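PDB 6I8W: Alpha/beta fold hydrolase from Pseudomonas aeruginosa, which degrades membrane phospholipids as a membrane-bound phospholipase A, a bacterial virulence factor, and probably also hydrolyses monoacylglycerols. Local coordinates for residues R80-L85 and Y89-L94; L157-N162 and E267-L272; D161-M166 and R259-S264. All coordinates share one frame; numbering follows the deposited sequence. Where two conformers were deposited one is given.

Contact 1. Residues R80-L85 and Y89-L94. With CO2 (carbon dioxide), chain H; BOG (octyl beta-D-glucopyranoside), chain D; IPA (isopropyl alcohol), chain E.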
loop_
_atom_site.group_PDB
_atom_site.type_symbol
_atom_site.label_atom_id
_atom_site.label_comp_id
_atom_site.label_asym_id
_atom_site.label_seq_id
_atom_site.Cartn_x
_atom_site.Cartn_y
_atom_site.Cartn_z
ATOM N N ARG A 80 -5.166 -5.556 8.995
ATOM C CA ARG A 80 -6.323 -6.418 9.215
ATOM C C ARG A 80 -6.347 -7.564 8.211
ATOM O O ARG A 80 -6.815 -8.656 8.503
ATOM C CB ARG A 80 -7.608 -5.597 9.154
ATOM C CG ARG A 80 -7.785 -4.716 10.394
ATOM C CD ARG A 80 -8.886 -3.690 10.233
ATOM N NE ARG A 80 -9.041 -2.910 11.455
ATOM C CZ ARG A 80 -9.843 -1.862 11.570
ATOM N NH1 ARG A 80 -10.585 -1.488 10.536
ATOM N NH2 ARG A 80 -9.923 -1.208 12.721
ATOM N N PHE A 81 -5.834 -7.296 7.022
ATOM C CA PHE A 81 -5.710 -8.300 5.971
ATOM C C PHE A 81 -4.726 -9.389 6.381
ATOM O O PHE A 81 -4.923 -10.556 6.097
ATOM C CB PHE A 81 -5.259 -7.598 4.678
ATOM C CG PHE A 81 -4.941 -8.522 3.515
ATOM C CD1 PHE A 81 -5.948 -8.979 2.686
ATOM C CD2 PHE A 81 -3.623 -8.818 3.186
ATOM C CE1 PHE A 81 -5.655 -9.777 1.576
ATOM C CE2 PHE A 81 -3.319 -9.607 2.104
ATOM C CZ PHE A 81 -4.345 -10.096 1.288
ATOM N N ALA A 82 -3.646 -8.979 7.037
ATOM C CA ALA A 82 -2.553 -9.874 7.403
ATOM C C ALA A 82 -2.909 -10.747 8.604
ATOM O O ALA A 82 -2.347 -11.819 8.788
ATOM C CB ALA A 82 -1.278 -9.048 7.717
ATOM N N ARG A 83 -3.855 -10.291 9.407
ATOM C CA ARG A 83 -4.217 -10.990 10.632
ATOM C C ARG A 83 -4.516 -12.490 10.408
ATOM O O ARG A 83 -3.948 -13.341 11.091
ATOM C CB ARG A 83 -5.402 -10.271 11.282
ATOM C CG ARG A 83 -5.944 -10.914 12.537
ATOM C CD ARG A 83 -6.455 -9.834 13.468
ATOM N NE ARG A 83 -7.595 -10.243 14.296
ATOM C CZ ARG A 83 -7.520 -11.058 15.343
ATOM N NH1 ARG A 83 -6.355 -11.592 15.692
ATOM N NH2 ARG A 83 -8.617 -11.349 16.042
ATOM N N PRO A 84 -5.397 -12.831 9.436
ATOM C CA PRO A 84 -5.601 -14.293 9.298
ATOM C C PRO A 84 -4.463 -15.025 8.583
ATOM O O PRO A 84 -4.465 -16.248 8.537
ATOM C CB PRO A 84 -6.893 -14.399 8.473
ATOM C CG PRO A 84 -6.921 -13.136 7.684
ATOM C CD PRO A 84 -6.360 -12.074 8.610
ATOM N N LEU A 85 -3.514 -14.282 8.022
ATOM C CA LEU A 85 -2.424 -14.865 7.250
ATOM C C LEU A 85 -1.196 -15.246 8.075
ATOM O O LEU A 85 -0.441 -16.131 7.678
ATOM C CB LEU A 85 -1.982 -13.881 6.141
ATOM C CG LEU A 85 -3.116 -13.484 5.200
ATOM C CD1 LEU A 85 -2.629 -12.483 4.151
ATOM C CD2 LEU A 85 -3.648 -14.748 4.550
ATOM N N TYR A 89 1.579 -18.152 7.353
ATOM C CA TYR A 89 2.600 -17.541 6.496
ATOM C C TYR A 89 3.535 -16.645 7.261
ATOM O O TYR A 89 3.203 -16.151 8.336
ATOM C CB TYR A 89 1.949 -16.733 5.349
ATOM C CG TYR A 89 1.138 -17.606 4.430
ATOM C CD1 TYR A 89 1.758 -18.344 3.427
ATOM C CD2 TYR A 89 -0.240 -17.721 4.580
ATOM C CE1 TYR A 89 1.026 -19.182 2.596
ATOM C CE2 TYR A 89 -0.988 -18.555 3.745
ATOM C CZ TYR A 89 -0.346 -19.276 2.753
ATOM O OH TYR A 89 -1.070 -20.100 1.916
ATOM N N HIS A 90 4.722 -16.459 6.688
ATOM C CA HIS A 90 5.658 -15.456 7.134
ATOM C C HIS A 90 5.310 -14.180 6.391
ATOM O O HIS A 90 5.599 -14.054 5.206
ATOM C CB HIS A 90 7.092 -15.909 6.855
ATOM C CG HIS A 90 8.133 -14.875 7.152
ATOM N ND1 HIS A 90 9.098 -14.512 6.235
ATOM C CD2 HIS A 90 8.379 -14.144 8.267
ATOM C CE1 HIS A 90 9.896 -13.603 6.772
ATOM N NE2 HIS A 90 9.479 -13.361 8.004
ATOM N N VAL A 91 4.661 -13.246 7.073
ATOM C CA VAL A 91 4.136 -12.070 6.393
ATOM C C VAL A 91 5.078 -10.884 6.572
ATOM O O VAL A 91 5.536 -10.599 7.687
ATOM C CB VAL A 91 2.736 -11.705 6.902
ATOM C CG1 VAL A 91 2.234 -10.424 6.215
ATOM C CG2 VAL A 91 1.752 -12.904 6.701
ATOM N N VAL A 92 5.394 -10.224 5.459
ATOM C CA VAL A 92 6.243 -9.027 5.488
ATOM C C VAL A 92 5.540 -7.898 4.729
ATOM O O VAL A 92 5.067 -8.084 3.599
ATOM C CB VAL A 92 7.632 -9.302 4.883
ATOM C CG1 VAL A 92 8.514 -8.014 4.866
ATOM C CG2 VAL A 92 8.331 -10.428 5.632
ATOM N N ALA A 93 5.443 -6.731 5.358
ATOM C CA ALA A 93 4.890 -5.559 4.687
ATOM C C ALA A 93 5.859 -4.384 4.855
ATOM O O ALA A 93 6.099 -3.948 5.982
ATOM C CB ALA A 93 3.508 -5.218 5.256
ATOM N N LEU A 94 6.444 -3.893 3.759
ATOM C CA LEU A 94 7.407 -2.786 3.859
ATOM C C LEU A 94 6.778 -1.421 3.559
ATOM O O LEU A 94 5.740 -1.328 2.883
ATOM C CB LEU A 94 8.617 -2.996 2.911
ATOM C CG LEU A 94 8.465 -2.589 1.435
ATOM C CD1 LEU A 94 9.817 -2.661 0.693
ATOM C CD2 LEU A 94 7.415 -3.450 0.719
HETATM C C CO2 H . 0.589 -21.877 -0.667
HETATM O O1 CO2 H . 0.702 -21.689 -1.773
HETATM O O2 CO2 H . 0.466 -22.047 0.433
HETATM C C1 BOG D . -10.338 1.991 15.313
HETATM O O1 BOG D . -9.825 2.030 13.981
HETATM C C2 BOG D . -11.838 1.684 15.213
HETATM O O2 BOG D . -12.525 2.903 14.942
HETATM C C3 BOG D . -12.444 1.032 16.455
HETATM O O3 BOG D . -13.791 0.595 16.221
HETATM C C4 BOG D . -11.567 -0.146 16.833
HETATM O O4 BOG D . -12.147 -0.895 17.918
HETATM C C5 BOG D . -10.213 0.458 17.204
HETATM O O5 BOG D . -9.580 1.020 16.044
HETATM C C6 BOG D . -9.284 -0.538 17.899
HETATM O O6 BOG D . -8.316 -1.072 16.993
HETATM C "C1'" BOG D . -8.449 2.388 13.910
HETATM C "C2'" BOG D . -7.930 2.053 12.519
HETATM C "C3'" BOG D . -9.054 2.211 11.508
HETATM C "C4'" BOG D . -8.550 2.153 10.078
HETATM C "C5'" BOG D . -9.342 3.147 9.239
HETATM C "C6'" BOG D . -9.122 2.915 7.753
HETATM C "C7'" BOG D . -9.437 4.180 6.968
HETATM C "C8'" BOG D . -10.834 4.662 7.277
HETATM C C1 IPA E . -5.996 -0.332 7.757
HETATM C C2 IPA E . -5.546 -1.430 8.712
HETATM C C3 IPA E . -5.961 -1.103 10.140
HETATM O O2 IPA E . -6.104 -2.682 8.287
#
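V91 holds CG1 anti to its backbone N (chi1 177°), which leaves CG2 beside that N and turns the two methyls to separate partners: CG1 to A82 CB at 4.1 Å and CG2 to L85 CB at 3.9 Å. These contacts close the beta-alpha-beta unit of the alpha/beta hydrolase fold in which strand 64-68, the short helix 79-82 and strand 90-94 follow one another. A82 and L85 pack by their CB atoms on V91, near the start of strand 90-94, and L85 and V91 reach on to L65 and L67 of strand 64-68. Where the chain turns into the strand, Y89 N donates to L85 O at 2.9 Å, with an N-H...O angle of only 132° although the donor lies almost straight ahead of the carbonyl. A chi1 of -63° swings the Y89 ring so that its CD2 edge lies 3.5 Å from the same L85 O. L304 of helix 293-308 touches the Y89 side chain, and Q301 of the same helix hydrogen-bonds its OH. H132 and R308 complete this pocket for carbon dioxide, to whose O2 the Y89 OH donates at 2.9 Å.

Contact 2. Residues L157-N162 and E267-L272. With CO2 (carbon dioxide), chain G.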
loop_
_atom_site.group_PDB
_atom_site.type_symbol
_atom_site.label_atom_id
_atom_site.label_comp_id
_atom_site.label_asym_id
_atom_site.label_seq_id
_atom_site.Cartn_x
_atom_site.Cartn_y
_atom_site.Cartn_z
ATOM N N LEU A 157 1.643 -14.119 -7.536
ATOM C CA LEU A 157 1.483 -12.677 -7.622
ATOM C C LEU A 157 0.015 -12.332 -7.450
ATOM O O LEU A 157 -0.846 -12.933 -8.082
ATOM C CB LEU A 157 1.996 -12.170 -8.965
ATOM C CG LEU A 157 1.703 -10.709 -9.312
ATOM C CD1 LEU A 157 2.464 -9.775 -8.362
ATOM C CD2 LEU A 157 2.085 -10.447 -10.772
ATOM N N ALA A 158 -0.273 -11.378 -6.577
ATOM C CA ALA A 158 -1.633 -10.901 -6.409
ATOM C C ALA A 158 -1.632 -9.412 -6.698
ATOM O O ALA A 158 -0.932 -8.628 -6.041
ATOM C CB ALA A 158 -2.169 -11.194 -4.986
ATOM N N LEU A 159 -2.412 -9.039 -7.697
ATOM C CA LEU A 159 -2.528 -7.654 -8.109
ATOM C C LEU A 159 -3.868 -7.172 -7.607
ATOM O O LEU A 159 -4.908 -7.582 -8.102
ATOM C CB LEU A 159 -2.407 -7.521 -9.634
ATOM C CG LEU A 159 -1.056 -7.976 -10.185
ATOM C CD1 LEU A 159 -1.021 -7.920 -11.726
ATOM C CD2 LEU A 159 0.058 -7.102 -9.587
ATOM N N ILE A 160 -3.835 -6.328 -6.587
ATOM C CA ILE A 160 -5.060 -5.869 -5.966
ATOM C C ILE A 160 -5.329 -4.442 -6.427
ATOM O O ILE A 160 -4.731 -3.500 -5.902
ATOM C CB ILE A 160 -4.951 -5.958 -4.423
ATOM C CG1 ILE A 160 -4.670 -7.423 -4.022
ATOM C CG2 ILE A 160 -6.230 -5.421 -3.743
ATOM C CD1 ILE A 160 -4.389 -7.638 -2.536
ATOM N N ASP A 161 -6.209 -4.293 -7.417
ATOM C CA ASP A 161 -6.477 -2.975 -7.993
ATOM C C ASP A 161 -5.166 -2.281 -8.374
ATOM O O ASP A 161 -4.909 -1.158 -7.951
ATOM C CB ASP A 161 -7.269 -2.102 -7.001
ATOM C CG ASP A 161 -8.569 -2.761 -6.552
ATOM O OD1 ASP A 161 -8.491 -3.802 -5.857
ATOM O OD2 ASP A 161 -9.667 -2.246 -6.879
ATOM N N ASN A 162 -4.337 -2.958 -9.158
ATOM C CA ASN A 162 -3.018 -2.435 -9.517
ATOM C C ASN A 162 -3.075 -1.344 -10.576
ATOM O O ASN A 162 -3.954 -1.362 -11.426
ATOM C CB ASN A 162 -2.131 -3.562 -10.035
ATOM C CG ASN A 162 -2.685 -4.190 -11.298
ATOM O OD1 ASN A 162 -3.693 -4.898 -11.265
ATOM N ND2 ASN A 162 -2.023 -3.948 -12.418
ATOM N N GLU A 267 -9.858 -6.932 -17.935
ATOM C CA GLU A 267 -10.011 -7.404 -19.312
ATOM C C GLU A 267 -8.750 -7.149 -20.141
ATOM O O GLU A 267 -8.466 -7.877 -21.081
ATOM C CB GLU A 267 -11.232 -6.757 -19.977
ATOM C CG GLU A 267 -12.504 -6.788 -19.128
ATOM C CD GLU A 267 -12.964 -8.206 -18.788
ATOM O OE1 GLU A 267 -12.640 -9.153 -19.540
ATOM O OE2 GLU A 267 -13.659 -8.375 -17.764
ATOM N N VAL A 268 -7.984 -6.124 -19.784
ATOM C CA VAL A 268 -6.711 -5.885 -20.456
ATOM C C VAL A 268 -5.703 -6.961 -20.041
ATOM O O VAL A 268 -4.994 -7.505 -20.876
ATOM C CB VAL A 268 -6.139 -4.490 -20.127
ATOM C CG1 VAL A 268 -4.702 -4.360 -20.622
ATOM C CG2 VAL A 268 -7.023 -3.397 -20.719
ATOM N N MET A 269 -5.657 -7.276 -18.751
ATOM C CA MET A 269 -4.595 -8.117 -18.209
ATOM C C MET A 269 -4.809 -9.613 -18.395
ATOM O O MET A 269 -3.852 -10.377 -18.549
ATOM C CB MET A 269 -4.416 -7.817 -16.719
ATOM C CG MET A 269 -3.880 -6.417 -16.460
ATOM S SD MET A 269 -3.536 -6.185 -14.704
ATOM C CE MET A 269 -5.193 -6.094 -14.034
ATOM N N ARG A 270 -6.061 -10.035 -18.305
ATOM C CA ARG A 270 -6.385 -11.455 -18.342
ATOM C C ARG A 270 -5.802 -12.190 -19.574
ATOM O O ARG A 270 -5.093 -13.182 -19.393
ATOM C CB ARG A 270 -7.899 -11.621 -18.247
ATOM C CG ARG A 270 -8.356 -12.963 -17.813
ATOM C CD ARG A 270 -9.825 -12.889 -17.466
ATOM N NE ARG A 270 -10.514 -14.104 -17.858
ATOM C CZ ARG A 270 -11.796 -14.154 -18.193
ATOM N NH1 ARG A 270 -12.535 -13.048 -18.187
ATOM N NH2 ARG A 270 -12.333 -15.311 -18.540
ATOM N N PRO A 271 -6.051 -11.693 -20.814
ATOM C CA PRO A 271 -5.479 -12.348 -22.004
ATOM C C PRO A 271 -3.952 -12.349 -22.049
ATOM O O PRO A 271 -3.363 -13.122 -22.804
ATOM C CB PRO A 271 -6.003 -11.503 -23.178
ATOM C CG PRO A 271 -7.121 -10.716 -22.642
ATOM C CD PRO A 271 -6.817 -10.491 -21.191
ATOM N N LEU A 272 -3.327 -11.444 -21.303
ATOM C CA LEU A 272 -1.881 -11.254 -21.388
ATOM C C LEU A 272 -1.122 -12.103 -20.371
ATOM O O LEU A 272 0.101 -12.197 -20.440
ATOM C CB LEU A 272 -1.524 -9.767 -21.206
ATOM C CG LEU A 272 -2.157 -8.767 -22.181
ATOM C CD1 LEU A 272 -1.834 -7.340 -21.769
ATOM C CD2 LEU A 272 -1.699 -9.017 -23.620
HETATM C C CO2 G . -0.289 -15.489 -22.668
HETATM O O1 CO2 G . -0.824 -16.465 -22.460
HETATM O O2 CO2 G . 0.245 -14.513 -22.877
#
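M269 reaches from helix 265-269 toward N162 and L159, its CB already aimed at segment 157-162. Beyond CB the chain runs extended (chi2 -174°), and CG packs on V165 CG1 at 3.7 Å in the loop that follows the strand. A bend at the last torsion (chi3 -72°) then lays the C-S-C end against the carboxamide of N162. The sulfur is the main meeting point: N162 ND2 donates a weak hydrogen bond to M269 SD at 3.5 Å and 153°, while L159 CD1 touches the same SD at 4.3 Å. N162 ND2 also bonds A163 O, which makes the sulfur a secondary acceptor. The terminal methyl goes to the other arm of the amide, M269 CE lying 3.4 Å from N162 OD1. The two side chains approach from opposite directions, and the thioether spans both ends of the carboxamide. N162 OD1 is buried without any hydrogen-bond partner, so the methyl, probably slightly polarised by its sulfur, offers it at most weak compensation. W254 of the intervening strand 250-255 touches both N162 and M269. At the far end of the helical turn, P271 and L272 belong to a pocket for carbon dioxide. Helix 265-269 lies on the crossover between the parallel strands 250-255 and 276-281, and its packing beside the end of strand 154-160 is the layered helix-on-sheet construction of the alpha/beta hydrolase fold.

Contact 3. Residues D161-M166 and R259-S264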
loop_
_atom_site.group_PDB
_atom_site.type_symbol
_atom_site.label_atom_id
_atom_site.label_comp_id
_atom_site.label_asym_id
_atom_site.label_seq_id
_atom_site.Cartn_x
_atom_site.Cartn_y
_atom_site.Cartn_z
ATOM N N ASP A 161 -6.209 -4.293 -7.417
ATOM C CA ASP A 161 -6.477 -2.975 -7.993
ATOM C C ASP A 161 -5.166 -2.281 -8.374
ATOM O O ASP A 161 -4.909 -1.158 -7.951
ATOM C CB ASP A 161 -7.269 -2.102 -7.001
ATOM C CG ASP A 161 -8.569 -2.761 -6.552
ATOM O OD1 ASP A 161 -8.491 -3.802 -5.857
ATOM O OD2 ASP A 161 -9.667 -2.246 -6.879
ATOM N N ASN A 162 -4.337 -2.958 -9.158
ATOM C CA ASN A 162 -3.018 -2.435 -9.517
ATOM C C ASN A 162 -3.075 -1.344 -10.576
ATOM O O ASN A 162 -3.954 -1.362 -11.426
ATOM C CB ASN A 162 -2.131 -3.562 -10.035
ATOM C CG ASN A 162 -2.685 -4.190 -11.298
ATOM O OD1 ASN A 162 -3.693 -4.898 -11.265
ATOM N ND2 ASN A 162 -2.023 -3.948 -12.418
ATOM N N ALA A 163 -2.115 -0.426 -10.533
ATOM C CA ALA A 163 -1.885 0.503 -11.636
ATOM C C ALA A 163 -1.066 -0.194 -12.715
ATOM O O ALA A 163 -0.536 -1.279 -12.482
ATOM C CB ALA A 163 -1.170 1.775 -11.137
ATOM N N GLY A 164 -0.954 0.421 -13.890
ATOM C CA GLY A 164 -0.066 -0.105 -14.913
ATOM C C GLY A 164 -0.672 -0.503 -16.252
ATOM O O GLY A 164 0.065 -0.817 -17.186
ATOM N N VAL A 165 -1.999 -0.501 -16.367
ATOM C CA VAL A 165 -2.609 -0.693 -17.677
ATOM C C VAL A 165 -3.570 0.437 -18.018
ATOM O O VAL A 165 -3.991 1.194 -17.147
ATOM C CB VAL A 165 -3.374 -2.041 -17.781
ATOM C CG1 VAL A 165 -2.428 -3.206 -17.557
ATOM C CG2 VAL A 165 -4.521 -2.084 -16.783
ATOM N N MET A 166 -3.897 0.533 -19.299
ATOM C CA MET A 166 -4.844 1.522 -19.803
ATOM C C MET A 166 -6.105 0.825 -20.307
ATOM O O MET A 166 -6.139 0.354 -21.435
ATOM C CB MET A 166 -4.204 2.356 -20.918
ATOM C CG MET A 166 -3.261 3.447 -20.405
ATOM S SD MET A 166 -2.344 4.309 -21.713
ATOM C CE MET A 166 -1.016 3.139 -22.010
ATOM N N ARG A 259 -12.932 3.730 -7.950
ATOM C CA ARG A 259 -13.014 4.983 -8.702
ATOM C C ARG A 259 -11.630 5.463 -9.126
ATOM O O ARG A 259 -11.498 6.339 -9.999
ATOM C CB ARG A 259 -13.717 6.058 -7.871
ATOM C CG ARG A 259 -15.215 5.839 -7.716
ATOM C CD ARG A 259 -15.762 6.499 -6.455
ATOM N NE ARG A 259 -15.647 7.957 -6.448
ATOM C CZ ARG A 259 -16.128 8.726 -5.476
ATOM N NH1 ARG A 259 -16.751 8.161 -4.451
ATOM N NH2 ARG A 259 -15.994 10.051 -5.521
ATOM N N VAL A 260 -10.599 4.886 -8.515
ATOM C CA VAL A 260 -9.221 5.298 -8.772
ATOM C C VAL A 260 -8.654 4.624 -10.022
ATOM O O VAL A 260 -8.073 5.270 -10.883
ATOM C CB VAL A 260 -8.326 4.962 -7.559
ATOM C CG1 VAL A 260 -6.932 5.564 -7.731
ATOM C CG2 VAL A 260 -8.973 5.455 -6.280
ATOM N N LEU A 261 -8.814 3.309 -10.099
ATOM C CA LEU A 261 -8.359 2.516 -11.240
ATOM C C LEU A 261 -9.499 1.582 -11.638
ATOM O O LEU A 261 -10.078 0.898 -10.786
ATOM C CB LEU A 261 -7.104 1.720 -10.892
ATOM C CG LEU A 261 -5.896 2.544 -10.435
ATOM C CD1 LEU A 261 -4.793 1.607 -9.975
ATOM C CD2 LEU A 261 -5.414 3.443 -11.545
ATOM N N ASP A 262 -9.832 1.554 -12.920
ATOM C CA ASP A 262 -11.100 0.960 -13.314
ATOM C C ASP A 262 -11.060 -0.559 -13.397
ATOM O O ASP A 262 -10.061 -1.138 -13.828
ATOM C CB ASP A 262 -11.565 1.529 -14.645
ATOM C CG ASP A 262 -13.038 1.323 -14.849
ATOM O OD1 ASP A 262 -13.808 2.094 -14.240
ATOM O OD2 ASP A 262 -13.420 0.360 -15.554
ATOM N N VAL A 263 -12.159 -1.196 -12.986
ATOM C CA VAL A 263 -12.265 -2.657 -13.004
ATOM C C VAL A 263 -12.063 -3.247 -14.405
ATOM O O VAL A 263 -11.670 -4.403 -14.537
ATOM C CB VAL A 263 -13.639 -3.138 -12.435
ATOM C CG1 VAL A 263 -14.792 -2.729 -13.356
ATOM C CG2 VAL A 263 -13.628 -4.649 -12.169
ATOM N N SER A 264 -12.301 -2.456 -15.448
ATOM C CA SER A 264 -12.072 -2.930 -16.810
ATOM C C SER A 264 -10.585 -3.204 -17.085
ATOM O O SER A 264 -10.238 -3.762 -18.129
ATOM C CB SER A 264 -12.620 -1.921 -17.839
ATOM O OG SER A 264 -11.938 -0.670 -17.790
#
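D161 meets L261 through its main-chain oxygen, D161 O lying 3.4 Å from L261 CD1. Positive backbone angles (phi 51°) turn the chain here, just after strand 154-160, while the carboxylate is held elsewhere by G255 N. N162 follows with its own carbonyl, N162 O also standing 3.4 Å from L261 CD1, but its side chain leaves the contact and folds forward. There N162 ND2 donates to A163 O at 3.1 Å, coming from above the carbonyl plane. A163 adds the apolar part, its CB 3.8 Å from L261 CD1, and its backbone is hydrogen-bonded to S137 of the probable nucleophile elbow. G164, with positive phi, takes the loop away. On the other segment, chi1 -59° with chi2 173° carries L261 CD1 into the bend of 161-163. D258 OD1, of the probable Ser-His-Asp triad, accepts from L261 N and V260 N. After L261, D262 OD2 makes a capping bond before helix 265-269, receiving S264 N at 3.0 Å and S264 OG at 2.9 Å from opposite faces of the carboxylate plane. No hydrogen bond crosses between the two loops. L261 CD1 meets the D161 and N162 carbonyl oxygens, A163 N and the A163 methyl: the direct contact is van der Waals packing, while hydrogen bonds to other parts of the chain, such as G255 and S137, help to place each loop.

Contacts 1 and 2 are buried and reach the same sheet from different strands, their centres 21 Å apart; contact 3 is only partly buried and joins two loops beyond the strand ends. Contacts 2 and 3 touch, share D161 and N162 and have centres 9 Å apart, so segments 157-162 and 161-166 serve the helix after strand 250-255 and the loop leading to that helix. Both lie near the probable catalytic residues, contact 3 touching them and contact 2 not. Contact 1, local in sequence, combines aliphatic packing with a backbone bond; contact 2, distant in sequence, rests on a thioether against an amide; contact 3 sets a methyl mainly on backbone.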